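Local coordinates for protein beta-1,4-exocellulase (Thermobifida fusca, PDB 4B4H) that probably hydrolyses the beta-1,4-glucosidic bonds of cellulose as an exo-acting cellobiohydrolase of glycoside hydrolase family 6, this chain being its catalytic domain, at residues N83-D88 with A155-N160; I223-N228 with V260-F265; A227-T232 with C327-A332. All coordinates share one frame; numbering follows the deposited sequence.

Interaction 1. Residues N83-D88 with A155-N160; sequences NLPGRD and AYMKQN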
loop_
_atom_site.group_PDB
_atom_site.type_symbol
_atom_site.label_atom_id
_atom_site.label_comp_id
_atom_site.label_asym_id
_atom_site.label_seq_id
_atom_site.Cartn_x
_atom_site.Cartn_y
_atom_site.Cartn_z
ATOM N N ASN A 83 5.899 -9.279 6.724
ATOM C CA ASN A 83 7.098 -10.119 6.914
ATOM C C ASN A 83 6.950 -11.548 6.399
ATOM O O ASN A 83 7.628 -12.441 6.921
ATOM C CB ASN A 83 7.547 -10.115 8.392
ATOM C CG ASN A 83 9.007 -10.518 8.576
ATOM O OD1 ASN A 83 9.818 -10.330 7.675
ATOM N ND2 ASN A 83 9.348 -11.038 9.753
ATOM N N LEU A 84 6.142 -11.757 5.350
ATOM C CA LEU A 84 5.897 -13.105 4.836
ATOM C C LEU A 84 7.195 -13.816 4.459
ATOM O O LEU A 84 8.152 -13.164 4.057
ATOM C CB LEU A 84 5.000 -13.068 3.596
ATOM C CG LEU A 84 3.494 -13.025 3.870
ATOM C CD1 LEU A 84 2.764 -12.837 2.552
ATOM C CD2 LEU A 84 2.921 -14.223 4.621
ATOM N N PRO A 85 7.225 -15.165 4.580
ATOM C CA PRO A 85 8.387 -15.866 4.050
ATOM C C PRO A 85 8.486 -15.674 2.543
ATOM O O PRO A 85 7.457 -15.638 1.860
ATOM C CB PRO A 85 8.080 -17.330 4.358
ATOM C CG PRO A 85 6.588 -17.398 4.450
ATOM C CD PRO A 85 6.215 -16.099 5.104
ATOM N N GLY A 86 9.704 -15.531 2.032
ATOM C CA GLY A 86 9.913 -15.299 0.606
ATOM C C GLY A 86 9.268 -14.008 0.133
ATOM O O GLY A 86 8.741 -13.935 -0.973
ATOM N N ARG A 87 9.347 -12.988 0.984
ATOM C CA ARG A 87 8.641 -11.718 0.794
ATOM C C ARG A 87 8.939 -11.068 -0.553
ATOM O O ARG A 87 10.055 -11.169 -1.072
ATOM C CB ARG A 87 9.031 -10.752 1.921
ATOM C CG ARG A 87 7.922 -9.770 2.306
ATOM C CD ARG A 87 8.371 -8.907 3.477
ATOM N NE ARG A 87 9.203 -7.803 3.012
ATOM C CZ ARG A 87 9.703 -6.839 3.782
ATOM N NH1 ARG A 87 9.433 -6.806 5.087
ATOM N NH2 ARG A 87 10.439 -5.880 3.230
ATOM N N ASP A 88 7.944 -10.387 -1.116
ATOM C CA ASP A 88 8.177 -9.586 -2.321
ATOM C C ASP A 88 8.766 -10.460 -3.445
ATOM O O ASP A 88 9.769 -10.104 -4.046
ATOM C CB ASP A 88 9.125 -8.412 -1.987
ATOM C CG ASP A 88 8.617 -7.544 -0.818
ATOM O OD1 ASP A 88 7.506 -6.986 -0.931
ATOM O OD2 ASP A 88 9.329 -7.373 0.205
ATOM N N ALA A 155 6.588 -18.639 -8.148
ATOM C CA ALA A 155 6.104 -19.984 -8.432
ATOM C C ALA A 155 6.248 -20.899 -7.204
ATOM O O ALA A 155 5.311 -21.626 -6.840
ATOM C CB ALA A 155 6.834 -20.567 -9.636
ATOM N N TYR A 156 7.408 -20.824 -6.546
ATOM C CA TYR A 156 7.671 -21.593 -5.326
ATOM C C TYR A 156 6.712 -21.278 -4.166
ATOM O O TYR A 156 6.247 -22.189 -3.468
ATOM C CB TYR A 156 9.113 -21.371 -4.863
ATOM C CG TYR A 156 9.601 -22.341 -3.817
ATOM C CD1 TYR A 156 9.945 -23.648 -4.158
ATOM C CD2 TYR A 156 9.755 -21.945 -2.481
ATOM C CE1 TYR A 156 10.419 -24.544 -3.203
ATOM C CE2 TYR A 156 10.229 -22.828 -1.521
ATOM C CZ TYR A 156 10.560 -24.121 -1.887
ATOM O OH TYR A 156 11.018 -25.001 -0.937
ATOM N N MET A 157 6.461 -19.988 -3.938
ATOM C CA MET A 157 5.550 -19.563 -2.871
ATOM C C MET A 157 4.102 -19.963 -3.182
ATOM O O MET A 157 3.328 -20.288 -2.270
ATOM C CB MET A 157 5.693 -18.049 -2.619
ATOM C CG MET A 157 7.082 -17.575 -2.161
ATOM S SD MET A 157 7.844 -18.595 -0.858
ATOM C CE MET A 157 6.597 -18.512 0.419
ATOM N N LYS A 158 3.756 -20.010 -4.466
ATOM C CA LYS A 158 2.436 -20.496 -4.888
ATOM C C LYS A 158 2.341 -22.009 -4.665
ATOM O O LYS A 158 1.363 -22.511 -4.119
ATOM C CB LYS A 158 2.157 -20.170 -6.353
ATOM C CG LYS A 158 0.981 -20.953 -6.922
ATOM C CD LYS A 158 0.805 -20.745 -8.414
ATOM C CE LYS A 158 -0.001 -21.881 -9.012
ATOM N NZ LYS A 158 0.222 -22.033 -10.475
ATOM N N GLN A 159 3.377 -22.725 -5.082
ATOM C CA GLN A 159 3.396 -24.157 -4.914
ATOM C C GLN A 159 3.372 -24.559 -3.442
ATOM O O GLN A 159 2.671 -25.498 -3.082
ATOM C CB GLN A 159 4.610 -24.757 -5.635
ATOM C CG GLN A 159 4.759 -26.268 -5.518
ATOM C CD GLN A 159 3.764 -27.052 -6.359
ATOM O OE1 GLN A 159 3.310 -26.598 -7.413
ATOM N NE2 GLN A 159 3.449 -28.265 -5.908
ATOM N N ASN A 160 4.129 -23.855 -2.595
ATOM C CA ASN A 160 4.250 -24.258 -1.193
ATOM C C ASN A 160 3.176 -23.659 -0.272
ATOM O O ASN A 160 3.069 -24.032 0.887
ATOM C CB ASN A 160 5.710 -24.139 -0.655
ATOM C CG ASN A 160 6.062 -22.765 -0.099
ATOM O OD1 ASN A 160 5.300 -21.809 -0.211
ATOM N ND2 ASN A 160 7.234 -22.672 0.514
#

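Interaction 2. Residues I223-N228 with V260-F265; sequences ISNTAN and VDELSF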
loop_
_atom_site.group_PDB
_atom_site.type_symbol
_atom_site.label_atom_id
_atom_site.label_comp_id
_atom_site.label_asym_id
_atom_site.label_seq_id
_atom_site.Cartn_x
_atom_site.Cartn_y
_atom_site.Cartn_z
ATOM N N ILE A 223 -7.298 -2.879 1.327
ATOM C CA ILE A 223 -6.597 -1.623 1.073
ATOM C C ILE A 223 -5.849 -1.653 -0.257
ATOM O O ILE A 223 -5.052 -2.587 -0.517
ATOM C CB ILE A 223 -5.651 -1.227 2.238
ATOM C CG1 ILE A 223 -4.901 0.066 1.916
ATOM C CG2 ILE A 223 -4.627 -2.330 2.509
ATOM C CD1 ILE A 223 -4.152 0.650 3.094
ATOM N N SER A 224 -6.059 -0.602 -1.042
ATOM C CA SER A 224 -5.305 -0.387 -2.276
ATOM C C SER A 224 -4.328 0.779 -2.208
ATOM O O SER A 224 -4.455 1.702 -1.349
ATOM C CB SER A 224 -6.235 -0.170 -3.478
ATOM O OG SER A 224 -6.498 1.208 -3.707
ATOM N N ASN A 225 -3.367 0.716 -3.136
ATOM C CA ASN A 225 -2.389 1.770 -3.389
ATOM C C ASN A 225 -1.331 1.913 -2.293
ATOM O O ASN A 225 -0.657 2.939 -2.228
ATOM C CB ASN A 225 -3.095 3.124 -3.599
ATOM C CG ASN A 225 -2.337 4.040 -4.512
ATOM O OD1 ASN A 225 -1.608 3.589 -5.391
ATOM N ND2 ASN A 225 -2.513 5.353 -4.321
ATOM N N THR A 226 -1.184 0.889 -1.441
ATOM C CA THR A 226 -0.364 1.037 -0.221
ATOM C C THR A 226 1.077 1.305 -0.612
ATOM O O THR A 226 1.666 0.541 -1.385
ATOM C CB THR A 226 -0.409 -0.189 0.708
ATOM O OG1 THR A 226 -1.758 -0.597 0.898
ATOM C CG2 THR A 226 0.185 0.190 2.049
ATOM N N ALA A 227 1.627 2.394 -0.081
ATOM C CA ALA A 227 2.980 2.858 -0.418
ATOM C C ALA A 227 3.201 3.143 -1.911
ATOM O O ALA A 227 4.359 3.277 -2.358
ATOM C CB ALA A 227 4.032 1.878 0.094
ATOM N N ASN A 228 2.111 3.252 -2.675
ATOM C CA ASN A 228 2.221 3.480 -4.123
ATOM C C ASN A 228 1.744 4.885 -4.500
ATOM O O ASN A 228 1.670 5.783 -3.655
ATOM C CB ASN A 228 1.477 2.379 -4.932
ATOM C CG ASN A 228 2.127 2.063 -6.287
ATOM O OD1 ASN A 228 2.026 2.835 -7.238
ATOM N ND2 ASN A 228 2.749 0.881 -6.382
ATOM N N VAL A 260 -8.491 3.599 -14.796
ATOM C CA VAL A 260 -7.442 4.622 -14.835
ATOM C C VAL A 260 -7.133 5.235 -13.452
ATOM O O VAL A 260 -6.297 6.133 -13.330
ATOM C CB VAL A 260 -7.798 5.775 -15.813
ATOM C CG1 VAL A 260 -8.084 5.234 -17.202
ATOM C CG2 VAL A 260 -8.992 6.587 -15.310
ATOM N N ASP A 261 -7.827 4.759 -12.422
ATOM C CA ASP A 261 -7.635 5.278 -11.060
ATOM C C ASP A 261 -8.036 4.264 -9.987
ATOM O O ASP A 261 -8.641 3.239 -10.283
ATOM C CB ASP A 261 -8.328 6.642 -10.880
ATOM C CG ASP A 261 -9.825 6.602 -11.149
ATOM O OD1 ASP A 261 -10.503 5.621 -10.771
ATOM O OD2 ASP A 261 -10.324 7.587 -11.727
ATOM N N GLU A 262 -7.706 4.570 -8.735
ATOM C CA GLU A 262 -7.896 3.632 -7.630
ATOM C C GLU A 262 -9.339 3.534 -7.157
ATOM O O GLU A 262 -9.800 2.460 -6.759
ATOM C CB GLU A 262 -6.993 4.007 -6.450
ATOM C CG GLU A 262 -5.510 3.750 -6.682
ATOM C CD GLU A 262 -5.221 2.282 -6.939
ATOM O OE1 GLU A 262 -5.298 1.479 -6.001
ATOM O OE2 GLU A 262 -4.949 1.913 -8.099
ATOM N N LEU A 263 -10.056 4.649 -7.191
ATOM C CA LEU A 263 -11.399 4.640 -6.663
ATOM C C LEU A 263 -12.334 3.754 -7.485
ATOM O O LEU A 263 -13.065 2.928 -6.921
ATOM C CB LEU A 263 -11.952 6.056 -6.521
ATOM C CG LEU A 263 -13.359 6.113 -5.918
ATOM C CD1 LEU A 263 -13.417 5.576 -4.501
ATOM C CD2 LEU A 263 -13.903 7.533 -5.956
ATOM N N SER A 264 -12.304 3.913 -8.812
ATOM C CA SER A 264 -13.111 3.059 -9.674
ATOM C C SER A 264 -12.791 1.602 -9.395
ATOM O O SER A 264 -13.682 0.770 -9.288
ATOM C CB SER A 264 -12.847 3.369 -11.145
ATOM O OG SER A 264 -11.478 3.188 -11.459
ATOM N N PHE A 265 -11.495 1.325 -9.267
ATOM C CA PHE A 265 -10.967 -0.007 -9.026
ATOM C C PHE A 265 -11.475 -0.639 -7.722
ATOM O O PHE A 265 -12.109 -1.699 -7.752
ATOM C CB PHE A 265 -9.432 0.040 -9.097
ATOM C CG PHE A 265 -8.743 -1.210 -8.598
ATOM C CD1 PHE A 265 -8.859 -2.420 -9.277
ATOM C CD2 PHE A 265 -7.971 -1.166 -7.440
ATOM C CE1 PHE A 265 -8.199 -3.551 -8.817
ATOM C CE2 PHE A 265 -7.321 -2.292 -6.971
ATOM C CZ PHE A 265 -7.440 -3.488 -7.655
#

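Interaction 3. Residues A227-T232 with C327-A332; sequences ANYSAT and CNQAGA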
loop_
_atom_site.group_PDB
_atom_site.type_symbol
_atom_site.label_atom_id
_atom_site.label_comp_id
_atom_site.label_asym_id
_atom_site.label_seq_id
_atom_site.Cartn_x
_atom_site.Cartn_y
_atom_site.Cartn_z
ATOM N N ALA A 227 1.627 2.394 -0.081
ATOM C CA ALA A 227 2.980 2.858 -0.418
ATOM C C ALA A 227 3.201 3.143 -1.911
ATOM O O ALA A 227 4.359 3.277 -2.358
ATOM C CB ALA A 227 4.032 1.878 0.094
ATOM N N ASN A 228 2.111 3.252 -2.675
ATOM C CA ASN A 228 2.221 3.480 -4.123
ATOM C C ASN A 228 1.744 4.885 -4.500
ATOM O O ASN A 228 1.670 5.783 -3.655
ATOM C CB ASN A 228 1.477 2.379 -4.932
ATOM C CG ASN A 228 2.127 2.063 -6.287
ATOM O OD1 ASN A 228 2.026 2.835 -7.238
ATOM N ND2 ASN A 228 2.749 0.881 -6.382
ATOM N N TYR A 229 1.487 5.076 -5.782
ATOM C CA TYR A 229 1.364 6.437 -6.318
ATOM C C TYR A 229 0.188 6.603 -7.290
ATOM O O TYR A 229 0.026 7.668 -7.880
ATOM C CB TYR A 229 2.669 6.846 -7.022
ATOM C CG TYR A 229 3.923 6.812 -6.160
ATOM C CD1 TYR A 229 4.711 5.650 -6.058
ATOM C CD2 TYR A 229 4.352 7.946 -5.470
ATOM C CE1 TYR A 229 5.859 5.619 -5.274
ATOM C CE2 TYR A 229 5.496 7.910 -4.688
ATOM C CZ TYR A 229 6.264 6.750 -4.613
ATOM O OH TYR A 229 7.402 6.758 -3.842
ATOM N N SER A 230 -0.628 5.563 -7.449
ATOM C CA SER A 230 -1.736 5.557 -8.400
ATOM C C SER A 230 -2.786 6.564 -7.952
ATOM O O SER A 230 -2.960 6.772 -6.748
ATOM C CB SER A 230 -2.320 4.153 -8.582
ATOM O OG SER A 230 -1.516 3.406 -9.497
ATOM N N ALA A 231 -3.410 7.233 -8.913
ATOM C CA ALA A 231 -4.335 8.324 -8.640
ATOM C C ALA A 231 -5.636 7.810 -8.028
ATOM O O ALA A 231 -6.143 6.781 -8.464
ATOM C CB ALA A 231 -4.612 9.109 -9.917
ATOM N N THR A 232 -6.167 8.530 -7.027
ATOM C CA THR A 232 -7.479 8.207 -6.447
ATOM C C THR A 232 -8.563 8.344 -7.519
ATOM O O THR A 232 -9.263 7.368 -7.826
ATOM C CB THR A 232 -7.818 9.107 -5.252
ATOM O OG1 THR A 232 -6.802 8.998 -4.258
ATOM C CG2 THR A 232 -9.123 8.668 -4.643
ATOM N N CYS A 327 9.200 2.863 -6.854
ATOM C CA CYS A 327 10.243 3.314 -5.916
ATOM C C CYS A 327 10.551 4.798 -6.015
ATOM O O CYS A 327 10.991 5.283 -7.068
ATOM C CB CYS A 327 11.546 2.502 -6.030
ATOM S SG CYS A 327 12.675 2.918 -4.705
ATOM N N ASN A 328 10.384 5.485 -4.883
ATOM C CA ASN A 328 10.708 6.915 -4.734
ATOM C C ASN A 328 10.408 7.753 -5.985
ATOM O O ASN A 328 11.316 8.356 -6.581
ATOM C CB ASN A 328 12.195 7.074 -4.325
ATOM C CG ASN A 328 12.514 6.433 -2.976
ATOM O OD1 ASN A 328 11.719 6.488 -2.050
ATOM N ND2 ASN A 328 13.690 5.806 -2.877
ATOM N N GLN A 329 9.143 7.772 -6.390
ATOM C CA GLN A 329 8.776 8.255 -7.717
ATOM C C GLN A 329 8.937 9.765 -7.922
ATOM O O GLN A 329 8.355 10.572 -7.193
ATOM C CB GLN A 329 7.372 7.755 -8.090
ATOM C CG GLN A 329 7.361 6.283 -8.466
ATOM C CD GLN A 329 8.192 6.027 -9.711
ATOM O OE1 GLN A 329 7.810 6.442 -10.815
ATOM N NE2 GLN A 329 9.335 5.357 -9.547
ATOM N N ALA A 330 9.743 10.130 -8.925
ATOM C CA ALA A 330 10.066 11.534 -9.231
ATOM C C ALA A 330 8.832 12.402 -9.426
ATOM O O ALA A 330 7.940 12.049 -10.195
ATOM C CB ALA A 330 10.980 11.613 -10.460
ATOM N N GLY A 331 8.799 13.540 -8.736
ATOM C CA GLY A 331 7.722 14.501 -8.938
ATOM C C GLY A 331 6.445 14.227 -8.179
ATOM O O GLY A 331 5.503 15.009 -8.270
ATOM N N ALA A 332 6.400 13.144 -7.412
ATOM C CA ALA A 332 5.183 12.810 -6.684
ATOM C C ALA A 332 4.849 13.894 -5.657
ATOM O O ALA A 332 5.719 14.659 -5.217
ATOM C CB ALA A 332 5.309 11.445 -6.024
#

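Interaction 1. Residues N83-D88 with A155-N160
Met157 reaches from helix 152-160 onto the turn made by Pro85 and Gly86, its thioether end doing nearly all the touching. With CG beside the backbone N (chi1 -61°) and the chain bent again at both later torsions, the side chain hooks over so that its methyl leads, with the sulfur following alongside Gly86. CE lies 3.3 Å from the carbonyl O of Pro85 and 4.2 Å from CG of the same residue, the two side chains crossing obliquely. SD sits 4.2 Å from the CA of Gly86. Gly86 suits this place twice over: it is the third residue of the type II turn Leu84–Arg87, where phi is positive, and a beta carbon would run into the sulfur. At the last position of the turn, the CB of Arg87 points away from the helix, and its NE is bound in the guanidinium plane to OD2 of Asp88 (2.8 Å), a predicted active-site residue. Tyr163 packs on both Leu84 and Met157, and the disulfide Cys89–Cys154 ties loop to helix. No classical hydrogen bond crosses here; this buried contact probably rests on dispersion, with a weak electrostatic share where the thioether methyl meets the carbonyl O of Pro85.

Interaction 2. Residues I223-N228 with V260-F265
Ser224, at the end of strand 221-224, gives its hydroxyl proton to Glu262 in the first turn of helix 262-276. The bond is short, 2.6 Å from OG to OE1, and meets the oxygen on its anti side, 17° out of the carboxylate plane. Glu262 gets there by folding: CG stands beside the backbone N, and a second bend at chi2 keeps the carboxylate close to the helix start. Its flat end then stacks on the amide of Asn225, the two planes 30° apart, with Glu262 CG 3.9 Å from Asn225 CG. The amide lies there because Asn225 holds CG anti to its backbone N (chi1 -150°); its OD1 accepts from Ser230 N. Asparagine suits this position, since it tolerates the positive phi with which the strand leaves for the type II turn Asn225–Asn228. Phe265, one turn along the helix, presents its ring edge to Ser224 CB at 4.2 Å. The helix start itself is N-capped by Asp261, whose OD1 takes Ser264 N (3.2 Å) and Ser264 OG (2.7 Å) from opposite faces of the carboxylate. The other oxygen of Glu262, OE2, accepts from His189 N, and the side chain also touches His188, a predicted substrate-binding residue. With an alanine in place of Glu262 the carboxylate is gone, and the buried Ser224 hydroxyl and His189 N would probably each be left without this acceptor, with a gap beside the Asn225 amide. Both oxygens of a buried carboxylate are thus gripped by donors, and its position at a helix N-terminus is likely to help it stay ionised, while it joins strand end, helix start and the His188–His189 segment, which probably borders the substrate site.

Interaction 3. Residues A227-T232 with C327-A332
Beside the predicted catalytic base Asp359, two active-site loops of the family 6 domain meet where Tyr229 lies against Gln329. Gln329 CB stands over the centre of the tyrosine ring, 3.7 Å from the centroid and 6° off its normal, a CH-pi contact. With CG beside the backbone N (chi1 -75°), Gln329 also lays CG over this face, 3.6 Å from Tyr229 CE1; the bend at chi2 then carries the amide away, where NE2 donates to Cys327 O (3.0 Å) and to Ser392 O. Ala332 CB, a small methyl, approaches the ring obliquely, 3.7 Å from Tyr229 CD2. At the phenol end, Tyr229 OH accepts a weak hydrogen bond from Gln329 N (3.2 Å), but its stronger partner is OD2 of Asp359, which Asn328 N also binds. The tyrosine ring thus fills the space between the loops, and its hydroxyl probably helps to position that carboxylate. Gly331 takes the positive-phi place of the type II turn Gln329–Ala332, and Cys327 is fixed by its disulfide to Cys377. The contact lies at the C-terminal ends of the parallel strands, where the distorted alpha/beta barrel of family 6 cellulases carries its active site.

Interactions 2 and 3 form a continuous structure: they share Ala227 and Asn228, the latter a predicted substrate-binding residue, and their centres are 11 Å apart. Backbone bonds probably join them further, from Glu262 N to Ala231 O (2.7 Å) and from Leu263 N to Thr232 O (2.9 Å), so that the chain after the shared turn meets the helix start. Interaction 1 stands apart, its centre 23 Å from that of interaction 2 and 26 Å from that of interaction 3, nearest atoms about 10 Å away in both cases. It holds the predicted active-site Asp88, whereas interaction 3 borders Asp359; the contacts thus probably help hold loops on different parts of the predicted catalytic site.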